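Local structure of 43.8 kDa insecticidal crystal protein (4JP0) at residues Pro189-Asp192 with Lys193-Ile197. The protein is one component, with Cry34Ab1, of a binary insecticidal toxin active on western corn rootworm, whose larval midgut epithelium is probably the primary target. Sequence-based numbering, arbitrary orientation.
Sequences PNID and KNTQI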
loop_
_atom_site.group_PDB
_atom_site.type_symbol
_atom_site.label_atom_id
_atom_site.label_comp_id
_atom_site.label_asym_id
_atom_site.label_seq_id
_atom_site.Cartn_x
_atom_site.Cartn_y
_atom_site.Cartn_z
ATOM N N PRO A 189 7.856 14.054 5.333
ATOM C CA PRO A 189 8.828 15.089 5.728
ATOM C C PRO A 189 8.216 16.444 6.072
ATOM O O PRO A 189 8.912 17.310 6.612
ATOM C CB PRO A 189 9.704 15.228 4.482
ATOM C CG PRO A 189 8.791 14.832 3.371
ATOM C CD PRO A 189 8.036 13.625 3.933
ATOM N N ASN A 190 6.943 16.636 5.771
ATOM C CA ASN A 190 6.344 17.914 6.092
ATOM C C ASN A 190 5.597 17.992 7.426
ATOM O O ASN A 190 4.910 18.962 7.689
ATOM C CB ASN A 190 5.475 18.366 4.927
ATOM C CG ASN A 190 6.304 18.779 3.744
ATOM O OD1 ASN A 190 7.278 19.485 3.910
ATOM N ND2 ASN A 190 5.936 18.328 2.541
ATOM N N ILE A 191 5.726 16.979 8.274
ATOM C CA ILE A 191 5.058 17.020 9.575
ATOM C C ILE A 191 5.956 16.322 10.568
ATOM O O ILE A 191 6.603 15.372 10.192
ATOM C CB ILE A 191 3.691 16.301 9.510
ATOM C CG1 ILE A 191 2.899 16.519 10.805
ATOM C CG2 ILE A 191 3.850 14.827 9.257
ATOM C CD1 ILE A 191 1.492 16.036 10.695
ATOM N N ASP A 192 6.003 16.766 11.812
ATOM C CA ASP A 192 6.833 16.088 12.794
ATOM C C ASP A 192 6.189 14.788 13.283
ATOM O O ASP A 192 5.007 14.642 13.242
ATOM C CB ASP A 192 7.195 16.966 13.982
ATOM C CG ASP A 192 6.057 17.199 14.882
ATOM O OD1 ASP A 192 5.300 18.101 14.639
ATOM O OD2 ASP A 192 5.893 16.502 15.832
ATOM N N LYS A 193 7.037 13.881 13.746
ATOM C CA LYS A 193 6.554 12.555 14.051
ATOM C C LYS A 193 5.534 12.595 15.186
ATOM O O LYS A 193 4.555 11.872 15.163
ATOM C CB LYS A 193 7.736 11.633 14.377
ATOM C CG LYS A 193 8.346 10.975 13.094
ATOM C CD LYS A 193 9.626 10.254 13.357
ATOM C CE LYS A 193 10.151 9.604 12.044
ATOM N NZ LYS A 193 9.302 8.465 11.710
ATOM N N ASN A 194 5.771 13.419 16.194
ATOM C CA ASN A 194 4.856 13.435 17.334
ATOM C C ASN A 194 3.506 13.979 16.935
ATOM O O ASN A 194 2.485 13.442 17.334
ATOM C CB ASN A 194 5.456 14.174 18.556
ATOM C CG ASN A 194 6.665 13.437 19.141
ATOM O OD1 ASN A 194 6.839 12.245 18.900
ATOM N ND2 ASN A 194 7.543 14.160 19.866
ATOM N N THR A 195 3.499 15.009 16.094
ATOM C CA THR A 195 2.251 15.573 15.646
ATOM C C THR A 195 1.543 14.602 14.701
ATOM O O THR A 195 0.316 14.487 14.712
ATOM C CB THR A 195 2.485 16.892 14.924
ATOM O OG1 THR A 195 3.158 17.792 15.814
ATOM C CG2 THR A 195 1.151 17.581 14.668
ATOM N N GLN A 196 2.344 13.916 13.891
ATOM C CA GLN A 196 1.860 12.881 13.002
ATOM C C GLN A 196 1.031 11.787 13.711
ATOM O O GLN A 196 -0.108 11.476 13.330
ATOM C CB GLN A 196 3.063 12.238 12.288
ATOM C CG GLN A 196 2.654 11.263 11.203
ATOM C CD GLN A 196 3.814 10.488 10.639
ATOM O OE1 GLN A 196 4.588 9.909 11.398
ATOM N NE2 GLN A 196 3.941 10.464 9.299
ATOM N N ILE A 197 1.609 11.180 14.731
ATOM C CA ILE A 197 0.893 10.119 15.404
ATOM C C ILE A 197 -0.363 10.625 16.162
ATOM O O ILE A 197 -1.291 9.868 16.376
ATOM C CB ILE A 197 1.834 9.308 16.330
ATOM C CG1 ILE A 197 1.232 7.912 16.566
ATOM C CG2 ILE A 197 2.057 10.054 17.657
ATOM C CD1 ILE A 197 2.245 6.894 17.063
#
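The carboxylate of Asp192 is gripped at both oxygens by Thr195. Its OD2 accepts from Thr195 N at 2.8 Å, the donor standing 48° out of the carboxylate plane, while OD1 accepts from the hydroxyl Thr195 OG1 in a very short bond of 2.5 Å. Two bonds from one residue fix the rotation of the flat group. Asp192 CG lies between its own backbone N and carbonyl carbon (chi1 73°), which turns the carboxylate back over the first turn of helix 193-199. Asp192 precedes this helix as its N-cap, the bond from Thr195 N being the capping bond, and its short acidic side chain probably also favours the helix dipole. Here the loop after strand 174-182 enters the helix, whose Asn194 and Ile197 touch Cys67 in the ricin B-type lectin range. Asp192 O accepts from Gln196 N at 2.8 Å, an i to i+4 bond of the helical kind. Before the cap, Ile191 lays its extended side chain across the Gln196 backbone, CD1 lying 3.9 Å from Gln196 CA; a branched aliphatic residue can cover this turn while also touching Arg322 of strand 307-323. The long chain of buried Gln196 carries its amide away from Ile191 and Asp192, to where NE2 hydrogen-bonds Tyr203 OH.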